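PDB 6I5R: sugar ABC transporter substrate-binding protein, BlMnBP1, which binds manno-oligosaccharides such as mannobiose and probably hands them to a sugar ABC transporter for uptake. Local coordinates for residues 222-227 with 386-391; 401-406 with 434-439; 343-348 with 357-362; 23-28 with 125-130. All blocks are in the same frame, centred on the assembly; numbering follows the deposited sequence.

Contact 1: 222-227 with 386-391. With ZN (zinc ion), chain J.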
loop_
_atom_site.group_PDB
_atom_site.type_symbol
_atom_site.label_atom_id
_atom_site.label_comp_id
_atom_site.label_asym_id
_atom_site.label_seq_id
_atom_site.Cartn_x
_atom_site.Cartn_y
_atom_site.Cartn_z
ATOM N N LEU A 222 -7.693 -12.064 -12.071
ATOM C CA LEU A 222 -7.185 -12.869 -10.962
ATOM C C LEU A 222 -8.242 -13.741 -10.308
ATOM O O LEU A 222 -8.009 -14.957 -10.191
ATOM C CB LEU A 222 -6.528 -11.936 -9.932
ATOM C CG LEU A 222 -5.926 -12.538 -8.657
ATOM C CD1 LEU A 222 -4.800 -13.454 -8.964
ATOM C CD2 LEU A 222 -5.426 -11.403 -7.727
ATOM N N PRO A 223 -9.396 -13.221 -9.873
ATOM C CA PRO A 223 -10.378 -14.070 -9.193
ATOM C C PRO A 223 -11.201 -14.942 -10.125
ATOM O O PRO A 223 -11.994 -15.746 -9.632
ATOM C CB PRO A 223 -11.264 -13.051 -8.447
ATOM C CG PRO A 223 -11.210 -11.831 -9.309
ATOM C CD PRO A 223 -9.778 -11.796 -9.815
ATOM N N THR A 224 -11.021 -14.836 -11.443
ATOM C CA THR A 224 -11.670 -15.753 -12.364
ATOM C C THR A 224 -10.694 -16.716 -13.018
ATOM O O THR A 224 -11.125 -17.506 -13.863
ATOM C CB THR A 224 -12.435 -14.994 -13.452
ATOM O OG1 THR A 224 -11.525 -14.185 -14.201
ATOM C CG2 THR A 224 -13.511 -14.094 -12.861
ATOM N N THR A 225 -9.403 -16.674 -12.647
ATOM C CA THR A 225 -8.353 -17.524 -13.213
ATOM C C THR A 225 -7.944 -18.577 -12.192
ATOM O O THR A 225 -7.544 -18.238 -11.082
ATOM C CB THR A 225 -7.131 -16.685 -13.594
ATOM O OG1 THR A 225 -7.534 -15.696 -14.549
ATOM C CG2 THR A 225 -5.990 -17.559 -14.134
ATOM N N LYS A 226 -8.007 -19.855 -12.571
ATOM C CA LYS A 226 -7.800 -20.894 -11.566
ATOM C C LYS A 226 -6.356 -20.992 -11.082
ATOM O O LYS A 226 -6.120 -21.291 -9.904
ATOM C CB LYS A 226 -8.239 -22.244 -12.106
ATOM C CG LYS A 226 -9.696 -22.483 -11.893
ATOM C CD LYS A 226 -10.145 -23.660 -12.711
ATOM C CE LYS A 226 -11.613 -24.017 -12.397
ATOM N NZ LYS A 226 -12.114 -25.171 -13.191
ATOM N N GLU A 227 -5.374 -20.786 -11.955
ATOM C CA GLU A 227 -3.965 -20.921 -11.571
ATOM C C GLU A 227 -3.183 -19.677 -11.988
ATOM O O GLU A 227 -2.300 -19.723 -12.866
ATOM C CB GLU A 227 -3.356 -22.189 -12.165
ATOM C CG GLU A 227 -3.966 -23.478 -11.680
ATOM C CD GLU A 227 -3.098 -24.688 -12.036
ATOM O OE1 GLU A 227 -3.079 -25.109 -13.229
ATOM O OE2 GLU A 227 -2.398 -25.192 -11.130
ATOM N N GLU A 386 -20.027 -5.496 -13.353
ATOM C CA GLU A 386 -21.159 -5.296 -12.473
ATOM C C GLU A 386 -21.589 -6.628 -11.863
ATOM O O GLU A 386 -21.786 -7.620 -12.568
ATOM C CB GLU A 386 -22.318 -4.653 -13.221
ATOM C CG GLU A 386 -23.482 -4.278 -12.305
ATOM C CD GLU A 386 -23.026 -3.490 -11.108
ATOM O OE1 GLU A 386 -22.485 -2.405 -11.312
ATOM O OE2 GLU A 386 -23.168 -4.002 -9.990
ATOM N N GLY A 387 -21.702 -6.648 -10.547
ATOM C CA GLY A 387 -22.067 -7.850 -9.847
ATOM C C GLY A 387 -20.907 -8.668 -9.339
ATOM O O GLY A 387 -21.138 -9.644 -8.625
ATOM N N GLN A 388 -19.676 -8.319 -9.722
ATOM C CA GLN A 388 -18.482 -9.059 -9.333
ATOM C C GLN A 388 -17.627 -8.283 -8.341
ATOM O O GLN A 388 -16.486 -8.663 -8.092
ATOM C CB GLN A 388 -17.645 -9.418 -10.567
ATOM C CG GLN A 388 -18.148 -10.624 -11.350
ATOM C CD GLN A 388 -17.106 -11.171 -12.359
ATOM O OE1 GLN A 388 -16.903 -12.397 -12.488
ATOM N NE2 GLN A 388 -16.463 -10.268 -13.090
ATOM N N GLU A 389 -18.171 -7.228 -7.733
ATOM C CA GLU A 389 -17.348 -6.359 -6.895
ATOM C C GLU A 389 -16.704 -7.141 -5.760
ATOM O O GLU A 389 -15.590 -6.821 -5.335
ATOM C CB GLU A 389 -18.215 -5.230 -6.355
ATOM C CG GLU A 389 -17.476 -3.978 -5.904
ATOM C CD GLU A 389 -18.435 -2.819 -5.582
ATOM O OE1 GLU A 389 -19.641 -3.060 -5.470
ATOM O OE2 GLU A 389 -17.980 -1.668 -5.439
ATOM N N ASP A 390 -17.382 -8.178 -5.295
ATOM C CA ASP A 390 -17.014 -8.949 -4.119
ATOM C C ASP A 390 -16.226 -10.203 -4.467
ATOM O O ASP A 390 -15.813 -10.942 -3.563
ATOM C CB ASP A 390 -18.294 -9.334 -3.361
ATOM C CG ASP A 390 -18.010 -9.840 -1.967
ATOM O OD1 ASP A 390 -16.987 -9.428 -1.386
ATOM O OD2 ASP A 390 -18.796 -10.652 -1.435
ATOM N N LEU A 391 -16.007 -10.459 -5.755
ATOM C CA LEU A 391 -15.463 -11.743 -6.159
ATOM C C LEU A 391 -14.023 -11.917 -5.671
ATOM O O LEU A 391 -13.663 -12.984 -5.162
ATOM C CB LEU A 391 -15.535 -11.873 -7.682
ATOM C CG LEU A 391 -15.029 -13.225 -8.153
ATOM C CD1 LEU A 391 -15.977 -14.325 -7.699
ATOM C CD2 LEU A 391 -14.860 -13.245 -9.655
HETATM ZN ZN ZN J . -17.622 -10.668 0.319
HETATM O O HOH W 1 -18.791 -12.450 0.234
#
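Leu391, the first residue of helix 391-399, lays its isobutyl end against Pro223 and Thr224 on the last turn of helix 217-224, a helix-to-helix seam of the PBP fold of extracellular solute-binding proteins. This apolar corner is the tight part. Leu391 holds CG opposite the backbone N (chi1 -178°), which brings CD2 to 3.6 Å from the methyl CG2 of Thr224. The proline offers its ring from the other helix, CB lying 3.8 Å from Leu391 CG. Leu392 and Val395 close over Pro223, which is buried.

Toward solvent the fit slackens. Thr224 is exposed, and its CG2 meets the amide oxygen OE1 of Gln388 only at van der Waals distance, 3.8 Å. Its hydroxyl is turned to its own helix, bonding to the carbonyls of Gln220 and Val221. The loop leading into Leu391 is steadied by its own backbone, Leu391 N reaching Gln388 O at 3.0 Å.

One residue earlier the loop holds a zinc ion, shared with Asp107, Ser109 and Asn394. Asp390 grips it through both carboxylate oxygens, OD1 at 2.2 Å and OD2 at 2.1 Å from the zinc.

Contact 2: 401-406 with 434-439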
loop_
_atom_site.group_PDB
_atom_site.type_symbol
_atom_site.label_atom_id
_atom_site.label_comp_id
_atom_site.label_asym_id
_atom_site.label_seq_id
_atom_site.Cartn_x
_atom_site.Cartn_y
_atom_site.Cartn_z
ATOM N N LEU A 401 -5.275 -17.132 0.871
ATOM C CA LEU A 401 -4.038 -16.550 0.367
ATOM C C LEU A 401 -3.923 -15.066 0.654
ATOM O O LEU A 401 -2.803 -14.534 0.689
ATOM C CB LEU A 401 -3.934 -16.748 -1.141
ATOM C CG LEU A 401 -3.763 -18.182 -1.597
ATOM C CD1 LEU A 401 -3.500 -18.189 -3.087
ATOM C CD2 LEU A 401 -2.611 -18.816 -0.917
ATOM N N GLY A 402 -5.047 -14.379 0.825
ATOM C CA GLY A 402 -4.974 -13.002 1.267
ATOM C C GLY A 402 -4.071 -12.172 0.383
ATOM O O GLY A 402 -3.180 -11.464 0.873
ATOM N N ILE A 403 -4.318 -12.254 -0.921
ATOM C CA ILE A 403 -3.568 -11.484 -1.905
ATOM C C ILE A 403 -3.861 -10.004 -1.725
ATOM O O ILE A 403 -5.004 -9.565 -1.901
ATOM C CB ILE A 403 -3.915 -11.936 -3.328
ATOM C CG1 ILE A 403 -3.515 -13.404 -3.507
ATOM C CG2 ILE A 403 -3.273 -11.007 -4.349
ATOM C CD1 ILE A 403 -2.007 -13.642 -3.503
ATOM N N ASN A 404 -2.820 -9.230 -1.410
ATOM C CA ASN A 404 -2.930 -7.780 -1.240
ATOM C C ASN A 404 -3.949 -7.425 -0.155
ATOM O O ASN A 404 -4.565 -6.356 -0.195
ATOM C CB ASN A 404 -3.274 -7.108 -2.578
ATOM C CG ASN A 404 -2.670 -5.723 -2.710
ATOM O OD1 ASN A 404 -1.539 -5.475 -2.275
ATOM N ND2 ASN A 404 -3.433 -4.806 -3.300
ATOM N N ASN A 405 -4.116 -8.311 0.828
ATOM C CA ASN A 405 -5.142 -8.153 1.855
ATOM C C ASN A 405 -4.650 -8.767 3.162
ATOM O O ASN A 405 -5.340 -9.561 3.800
ATOM C CB ASN A 405 -6.460 -8.778 1.406
ATOM C CG ASN A 405 -7.632 -8.353 2.276
ATOM O OD1 ASN A 405 -8.288 -9.192 2.910
ATOM N ND2 ASN A 405 -7.912 -7.035 2.316
ATOM N N GLY A 406 -3.416 -8.445 3.551
ATOM C CA GLY A 406 -2.948 -8.690 4.898
ATOM C C GLY A 406 -1.984 -9.850 5.089
ATOM O O GLY A 406 -1.295 -9.881 6.119
ATOM N N GLN A 434 -3.295 -24.436 -6.314
ATOM C CA GLN A 434 -4.303 -25.453 -6.013
ATOM C C GLN A 434 -5.336 -24.921 -5.016
ATOM O O GLN A 434 -6.548 -25.164 -5.164
ATOM C CB GLN A 434 -3.589 -26.727 -5.522
ATOM C CG GLN A 434 -2.863 -27.433 -6.668
ATOM C CD GLN A 434 -1.672 -28.311 -6.283
ATOM O OE1 GLN A 434 -1.286 -28.411 -5.112
ATOM N NE2 GLN A 434 -1.078 -28.943 -7.293
ATOM N N LYS A 435 -4.889 -24.128 -4.042
ATOM C CA LYS A 435 -5.814 -23.506 -3.104
ATOM C C LYS A 435 -6.644 -22.437 -3.792
ATOM O O LYS A 435 -7.852 -22.327 -3.547
ATOM C CB LYS A 435 -5.059 -22.905 -1.918
ATOM C CG LYS A 435 -4.432 -23.982 -1.014
ATOM C CD LYS A 435 -3.681 -23.444 0.189
ATOM C CE LYS A 435 -3.056 -24.599 0.985
ATOM N NZ LYS A 435 -2.146 -24.111 2.071
ATOM N N TRP A 436 -6.014 -21.627 -4.650
ATOM C CA TRP A 436 -6.757 -20.607 -5.382
ATOM C C TRP A 436 -7.736 -21.241 -6.347
ATOM O O TRP A 436 -8.886 -20.807 -6.448
ATOM C CB TRP A 436 -5.791 -19.721 -6.154
ATOM C CG TRP A 436 -6.377 -18.504 -6.702
ATOM C CD1 TRP A 436 -6.810 -18.313 -7.979
ATOM C CD2 TRP A 436 -6.541 -17.263 -6.029
ATOM N NE1 TRP A 436 -7.254 -17.028 -8.139
ATOM C CE2 TRP A 436 -7.099 -16.364 -6.951
ATOM C CE3 TRP A 436 -6.298 -16.833 -4.726
ATOM C CZ2 TRP A 436 -7.417 -15.068 -6.616
ATOM C CZ3 TRP A 436 -6.604 -15.556 -4.405
ATOM C CH2 TRP A 436 -7.172 -14.683 -5.337
ATOM N N ALA A 437 -7.296 -22.291 -7.035
ATOM C CA ALA A 437 -8.126 -22.929 -8.044
ATOM C C ALA A 437 -9.430 -23.446 -7.441
ATOM O O ALA A 437 -10.489 -23.314 -8.062
ATOM C CB ALA A 437 -7.328 -24.035 -8.726
ATOM N N LYS A 438 -9.382 -23.980 -6.210
ATOM C CA LYS A 438 -10.600 -24.438 -5.547
ATOM C C LYS A 438 -11.476 -23.260 -5.184
ATOM O O LYS A 438 -12.703 -23.328 -5.302
ATOM C CB LYS A 438 -10.259 -25.265 -4.305
ATOM C CG LYS A 438 -9.857 -26.689 -4.683
ATOM C CD LYS A 438 -9.067 -27.433 -3.606
ATOM C CE LYS A 438 -9.885 -27.728 -2.378
ATOM N NZ LYS A 438 -9.132 -28.801 -1.587
ATOM N N ALA A 439 -10.858 -22.162 -4.746
ATOM C CA ALA A 439 -11.612 -20.991 -4.335
ATOM C C ALA A 439 -12.278 -20.313 -5.529
ATOM O O ALA A 439 -13.404 -19.809 -5.419
ATOM C CB ALA A 439 -10.684 -20.023 -3.604
#
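Leu401 and Ile403 each send one carbon to the six-membered part of the Trp436 indole, where a loop meets the C-terminal helix 425-443. Along that helix, Gln434 opens the run by accepting, at its carbonyl O, the backbone N of Lys438 at 3.2 Å. Lys435 starts out toward the loop, but its extended chain leads off along the surface and NZ bonds to Glu431.

Trp436 carries the contact. Its CG stands anti to the backbone N (chi1 -168°), which carries the indole off the helix toward the loop. CD1 of Leu401 comes within 3.5 Å of Trp436 CE3, the closest approach, and also lies near the tryptophan CB. Further out on the ring, CG1 of Ile403 sits 3.9 Å from Trp436 CZ3, its side chain nearly perpendicular to the tryptophan's. All three residues are buried. The indole N-H is satisfied by the carbonyl of Leu222, while Phe229 meets the ring edge-to-face.

Ala439 lies on the same flank of the helix, small enough to sit against Ser399 of helix 391-399. On the loop side, Gly402 to Asn405 make a type II beta turn, closed by Asn405 N to Gly402 O at 3.3 Å. A large aromatic of the final helix thus packs against the loop joining helices 391-399 and 409-420 in this PBP-fold protein.

Contact 3: 343-348 with 357-362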
loop_
_atom_site.group_PDB
_atom_site.type_symbol
_atom_site.label_atom_id
_atom_site.label_comp_id
_atom_site.label_asym_id
_atom_site.label_seq_id
_atom_site.Cartn_x
_atom_site.Cartn_y
_atom_site.Cartn_z
ATOM N N TRP A 343 -10.928 17.471 5.452
ATOM C CA TRP A 343 -9.829 18.405 5.678
ATOM C C TRP A 343 -8.500 17.730 5.360
ATOM O O TRP A 343 -7.632 18.312 4.697
ATOM C CB TRP A 343 -9.841 18.948 7.129
ATOM C CG TRP A 343 -8.754 19.989 7.313
ATOM C CD1 TRP A 343 -8.820 21.310 6.976
ATOM C CD2 TRP A 343 -7.422 19.765 7.777
ATOM N NE1 TRP A 343 -7.624 21.925 7.235
ATOM C CE2 TRP A 343 -6.748 20.999 7.734
ATOM C CE3 TRP A 343 -6.739 18.645 8.260
ATOM C CZ2 TRP A 343 -5.407 21.138 8.108
ATOM C CZ3 TRP A 343 -5.411 18.791 8.666
ATOM C CH2 TRP A 343 -4.763 20.025 8.578
ATOM N N MET A 344 -8.310 16.508 5.863
ATOM C CA MET A 344 -7.105 15.762 5.524
ATOM C C MET A 344 -6.945 15.652 4.013
ATOM O O MET A 344 -5.851 15.856 3.475
ATOM C CB MET A 344 -7.153 14.373 6.156
ATOM C CG MET A 344 -6.814 14.332 7.640
ATOM S SD MET A 344 -5.212 15.049 8.075
ATOM C CE MET A 344 -4.036 14.077 7.087
ATOM N N THR A 345 -8.036 15.344 3.309
ATOM C CA THR A 345 -7.959 15.108 1.873
ATOM C C THR A 345 -7.697 16.391 1.101
ATOM O O THR A 345 -6.824 16.429 0.236
ATOM C CB THR A 345 -9.251 14.451 1.374
ATOM O OG1 THR A 345 -9.453 13.227 2.081
ATOM C CG2 THR A 345 -9.157 14.159 -0.112
ATOM N N GLU A 346 -8.437 17.461 1.403
ATOM C CA GLU A 346 -8.417 18.641 0.551
ATOM C C GLU A 346 -7.451 19.709 1.022
ATOM O O GLU A 346 -6.913 20.439 0.178
ATOM C CB GLU A 346 -9.806 19.266 0.457
ATOM C CG GLU A 346 -10.851 18.320 -0.048
ATOM C CD GLU A 346 -11.978 19.030 -0.743
ATOM O OE1 GLU A 346 -12.091 20.292 -0.626
ATOM O OE2 GLU A 346 -12.745 18.325 -1.446
ATOM N N ASP A 347 -7.170 19.779 2.330
ATOM C CA ASP A 347 -6.459 20.932 2.892
ATOM C C ASP A 347 -5.140 20.607 3.589
ATOM O O ASP A 347 -4.240 21.460 3.592
ATOM C CB ASP A 347 -7.352 21.679 3.911
ATOM C CG ASP A 347 -8.473 22.504 3.260
ATOM O OD1 ASP A 347 -8.709 22.414 2.046
ATOM O OD2 ASP A 347 -9.157 23.262 3.977
ATOM N N SER A 348 -4.997 19.423 4.184
ATOM C CA SER A 348 -3.897 19.175 5.110
ATOM C C SER A 348 -2.531 19.302 4.457
ATOM O O SER A 348 -1.564 19.708 5.118
ATOM C CB SER A 348 -4.005 17.778 5.716
ATOM O OG SER A 348 -3.877 16.797 4.728
ATOM N N ILE A 357 0.486 10.998 -4.086
ATOM C CA ILE A 357 -0.375 11.676 -5.070
ATOM C C ILE A 357 -1.611 12.160 -4.350
ATOM O O ILE A 357 -2.300 11.365 -3.687
ATOM C CB ILE A 357 -0.729 10.719 -6.215
ATOM C CG1 ILE A 357 0.529 10.405 -7.020
ATOM C CG2 ILE A 357 -1.847 11.298 -7.071
ATOM C CD1 ILE A 357 0.439 9.042 -7.655
ATOM N N PRO A 358 -1.949 13.460 -4.433
ATOM C CA PRO A 358 -3.150 13.956 -3.749
ATOM C C PRO A 358 -4.404 13.289 -4.276
ATOM O O PRO A 358 -4.493 12.887 -5.441
ATOM C CB PRO A 358 -3.170 15.461 -4.050
ATOM C CG PRO A 358 -1.963 15.782 -4.819
ATOM C CD PRO A 358 -1.253 14.507 -5.206
ATOM N N ILE A 359 -5.382 13.178 -3.382
ATOM C CA ILE A 359 -6.614 12.462 -3.660
ATOM C C ILE A 359 -7.763 13.389 -4.041
ATOM O O ILE A 359 -8.714 12.930 -4.693
ATOM C CB ILE A 359 -6.966 11.578 -2.439
ATOM C CG1 ILE A 359 -5.826 10.580 -2.240
ATOM C CG2 ILE A 359 -8.288 10.877 -2.620
ATOM C CD1 ILE A 359 -5.680 9.590 -3.317
ATOM N N LYS A 360 -7.705 14.673 -3.683
ATOM C CA LYS A 360 -8.707 15.598 -4.188
ATOM C C LYS A 360 -8.762 15.492 -5.707
ATOM O O LYS A 360 -7.726 15.523 -6.384
ATOM C CB LYS A 360 -8.396 17.032 -3.760
ATOM C CG LYS A 360 -9.499 17.991 -4.169
ATOM C CD LYS A 360 -9.215 19.432 -3.752
ATOM C CE LYS A 360 -10.484 20.233 -3.897
ATOM N NZ LYS A 360 -10.327 21.612 -3.377
ATOM N N ALA A 361 -9.974 15.336 -6.238
ATOM C CA ALA A 361 -10.137 14.936 -7.632
ATOM C C ALA A 361 -9.428 15.891 -8.576
ATOM O O ALA A 361 -8.863 15.461 -9.587
ATOM C CB ALA A 361 -11.614 14.859 -8.003
ATOM N N ASP A 362 -9.431 17.187 -8.264
ATOM C CA ASP A 362 -9.001 18.201 -9.220
ATOM C C ASP A 362 -7.557 18.622 -9.056
ATOM O O ASP A 362 -7.178 19.660 -9.597
ATOM C CB ASP A 362 -9.855 19.451 -9.069
ATOM C CG ASP A 362 -9.668 20.097 -7.712
ATOM O OD1 ASP A 362 -8.528 20.525 -7.349
ATOM O OD2 ASP A 362 -10.653 20.149 -6.957
HETATM O O HOH W 2 -5.596 15.849 -2.034
HETATM O O HOH W 3 -9.132 22.820 -0.375
#
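Glu346 and Lys360 meet nearly perpendicular, the carboxylate lying beside the far end of the lysine. Lys360 runs extended, and its NZ lies 3.5 Å from Glu346 OE1 in a salt bridge. The glutamate sets CG beside its own backbone N (chi1 -57°) and then stretches out, which puts its CD 3.7 Å from Lys360 CE as well. Asp362 adds a second, long salt bridge to the same NZ, making a three-residue network, and a water donating to Asp347 OD1 accepts a weak bond from that ammonium group. With an alanine in place of Glu346, the lysine would probably be left with the long link to Asp362 and its weakly bound water, and its end would be freer to swing.

In the PBP fold of this protein, the seam joins the C-terminal end of helix 331-346 to the loop leading toward strand 377-379. Deeper in, Thr345 points its methyl at the loop: CG2, anti to the backbone N (chi1 -58°), rests 3.9 Å from Lys360 N and touches Ile359 CB. The hydroxyl bonds back to the Val341 carbonyl. Beside it a bridging water donates to Thr345 O at 2.6 Å and accepts from Lys360 N at 2.9 Å, tying the helix end to the loop backbone.

Helical angles end at Asp347, yet Asp347 N and Ser348 N both still bond to Trp343 O, and Ser348 OG donates to Met344 O.

Contact 4: 23-28 with 125-130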
loop_
_atom_site.group_PDB
_atom_site.type_symbol
_atom_site.label_atom_id
_atom_site.label_comp_id
_atom_site.label_asym_id
_atom_site.label_seq_id
_atom_site.Cartn_x
_atom_site.Cartn_y
_atom_site.Cartn_z
ATOM N N THR A 23 -23.670 14.067 3.025
ATOM C CA THR A 23 -22.648 13.317 2.315
ATOM C C THR A 23 -21.384 14.146 2.242
ATOM O O THR A 23 -21.394 15.363 2.416
ATOM C CB THR A 23 -23.087 12.900 0.903
ATOM O OG1 THR A 23 -23.394 14.045 0.107
ATOM C CG2 THR A 23 -24.293 11.950 0.983
ATOM N N TYR A 24 -20.277 13.465 1.964
ATOM C CA TYR A 24 -18.982 14.140 1.903
ATOM C C TYR A 24 -18.940 15.310 0.925
ATOM O O TYR A 24 -18.397 16.368 1.290
ATOM C CB TYR A 24 -17.929 13.076 1.570
ATOM C CG TYR A 24 -16.535 13.571 1.290
ATOM C CD1 TYR A 24 -16.198 14.117 0.059
ATOM C CD2 TYR A 24 -15.540 13.418 2.238
ATOM C CE1 TYR A 24 -14.916 14.540 -0.196
ATOM C CE2 TYR A 24 -14.253 13.830 1.986
ATOM C CZ TYR A 24 -13.942 14.401 0.782
ATOM O OH TYR A 24 -12.646 14.821 0.552
ATOM N N PRO A 25 -19.447 15.208 -0.302
ATOM C CA PRO A 25 -19.393 16.375 -1.206
ATOM C C PRO A 25 -20.167 17.588 -0.677
ATOM O O PRO A 25 -19.895 18.723 -1.111
ATOM C CB PRO A 25 -19.992 15.843 -2.523
ATOM C CG PRO A 25 -19.841 14.315 -2.432
ATOM C CD PRO A 25 -20.022 14.011 -0.956
ATOM N N GLU A 26 -21.127 17.368 0.233
ATOM C CA GLU A 26 -22.017 18.396 0.770
ATOM C C GLU A 26 -21.369 19.204 1.885
ATOM O O GLU A 26 -21.923 20.235 2.294
ATOM C CB GLU A 26 -23.306 17.732 1.254
ATOM C CG GLU A 26 -24.246 17.223 0.130
ATOM C CD GLU A 26 -25.500 16.517 0.643
ATOM O OE1 GLU A 26 -25.400 15.766 1.642
ATOM O OE2 GLU A 26 -26.606 16.709 0.052
ATOM N N ILE A 27 -20.192 18.780 2.359
ATOM C CA ILE A 27 -19.485 19.495 3.416
ATOM C C ILE A 27 -18.777 20.690 2.802
ATOM O O ILE A 27 -17.975 20.533 1.871
ATOM C CB ILE A 27 -18.485 18.561 4.123
ATOM C CG1 ILE A 27 -19.222 17.423 4.815
ATOM C CG2 ILE A 27 -17.636 19.321 5.123
ATOM C CD1 ILE A 27 -18.294 16.428 5.393
ATOM N N LYS A 28 -19.018 21.870 3.373
ATOM C CA LYS A 28 -18.275 23.083 3.051
ATOM C C LYS A 28 -17.275 23.338 4.163
ATOM O O LYS A 28 -17.641 23.881 5.219
ATOM C CB LYS A 28 -19.257 24.241 2.915
ATOM C CG LYS A 28 -20.381 24.103 1.814
ATOM C CD LYS A 28 -21.474 25.201 2.069
ATOM C CE LYS A 28 -22.361 25.342 0.833
ATOM N NZ LYS A 28 -23.582 26.189 1.076
ATOM N N GLU A 125 -16.665 10.170 -7.053
ATOM C CA GLU A 125 -15.630 10.262 -8.077
ATOM C C GLU A 125 -15.531 11.667 -8.655
ATOM O O GLU A 125 -14.572 11.957 -9.374
ATOM C CB GLU A 125 -15.882 9.221 -9.174
ATOM C CG GLU A 125 -16.957 9.557 -10.158
ATOM C CD GLU A 125 -17.140 8.477 -11.225
ATOM O OE1 GLU A 125 -17.845 8.745 -12.239
ATOM O OE2 GLU A 125 -16.598 7.368 -11.022
ATOM N N LYS A 126 -16.504 12.532 -8.378
ATOM C CA LYS A 126 -16.409 13.926 -8.783
ATOM C C LYS A 126 -15.481 14.738 -7.881
ATOM O O LYS A 126 -15.064 15.832 -8.269
ATOM C CB LYS A 126 -17.795 14.578 -8.785
ATOM C CG LYS A 126 -18.826 13.847 -9.640
ATOM C CD LYS A 126 -20.200 14.571 -9.743
ATOM C CE LYS A 126 -21.166 13.715 -10.565
ATOM N NZ LYS A 126 -22.521 14.268 -10.786
ATOM N N VAL A 127 -15.121 14.236 -6.704
ATOM C CA VAL A 127 -14.406 15.061 -5.743
ATOM C C VAL A 127 -13.195 14.355 -5.156
ATOM O O VAL A 127 -12.342 14.992 -4.528
ATOM C CB VAL A 127 -15.360 15.522 -4.622
ATOM C CG1 VAL A 127 -16.426 16.422 -5.216
ATOM C CG2 VAL A 127 -15.982 14.343 -3.926
ATOM N N ILE A 128 -13.081 13.044 -5.366
ATOM C CA ILE A 128 -11.859 12.345 -5.004
ATOM C C ILE A 128 -11.466 11.357 -6.090
ATOM O O ILE A 128 -12.301 10.863 -6.852
ATOM C CB ILE A 128 -11.973 11.592 -3.658
ATOM C CG1 ILE A 128 -13.003 10.479 -3.764
ATOM C CG2 ILE A 128 -12.327 12.548 -2.511
ATOM C CD1 ILE A 128 -13.081 9.644 -2.483
ATOM N N LYS A 129 -10.170 11.047 -6.110
ATOM C CA LYS A 129 -9.617 9.925 -6.847
ATOM C C LYS A 129 -9.856 8.607 -6.102
ATOM O O LYS A 129 -10.039 8.570 -4.880
ATOM C CB LYS A 129 -8.116 10.123 -7.054
ATOM C CG LYS A 129 -7.776 11.413 -7.749
ATOM C CD LYS A 129 -6.278 11.656 -7.863
ATOM C CE LYS A 129 -6.030 13.125 -8.183
ATOM N NZ LYS A 129 -4.596 13.525 -8.205
ATOM N N LEU A 130 -9.879 7.521 -6.859
ATOM C CA LEU A 130 -9.935 6.178 -6.305
ATOM C C LEU A 130 -11.207 5.961 -5.493
ATOM O O LEU A 130 -11.203 5.255 -4.491
ATOM C CB LEU A 130 -8.699 5.900 -5.456
ATOM C CG LEU A 130 -7.410 6.118 -6.235
ATOM C CD1 LEU A 130 -6.204 6.083 -5.296
ATOM C CD2 LEU A 130 -7.236 5.052 -7.317
HETATM O O HOH W 4 -12.149 15.858 -1.848
#
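Tyr24 is met by Val127 and Ile128. CG2 of Val127 comes up at the edge of the phenol, near its plane, 3.9 Å from Tyr24 CE1, and the same methyl touches Pro25 CG at 4.1 Å. Ile128 meets the outer end of the ring obliquely, its CG2 3.8 Å from the hydroxyl oxygen OH of Tyr24. The one polar link is a water in the plane of the ring: Tyr24 OH donates to it at 2.7 Å, and the water in turn donates to Val127 O at 2.8 Å.

What puts the ring there is its first torsion, CG anti to the backbone N (chi1 173°), together with a short 3-10 turn, residues 24-26. That turn is braced by Glu26, whose OE1 takes an almost straight bond (178°) from Thr23 N at 2.8 Å. Lys342 makes a cation-pi contact with the ring and also bonds to the carbonyls of Tyr24 and Ile27.

Cutting Tyr24 back to an alanine would remove the whole phenol, and is likely to leave Val127 and Ile128 facing a gap, Lys342 without its aromatic partner and the water without its donor.

The phenol is wedged among several elements: Met338, Thr345 and Glu346 of helix 331-346, Met124 of helix 121-124, and Ile143 of strand 139-155, against which Ile128 also packs.

The four contacts fall into two pairs. Contacts 1 and 2 have centres about 11 Å apart and touch: Trp436 NE1 lies 3.0 Å from Leu222 O, probably a hydrogen bond, so the C-terminal helix serves both. Contacts 3 and 4, with centres about 10 Å apart, are stitched by backbone, Lys129 N lying 2.8 Å from Ile359 O and Ala361 N 2.9 Å from Val127 O. Between the pairs, centres are some 28 to 33 Å apart, and contacts 2 and 3 lie on opposite sides of the chain's centre. No residue of the four lines the mannobiose pocket; in contact 3 the side chain of Ile359 is about 13 Å from a bound beta-D-mannopyranose (BMA).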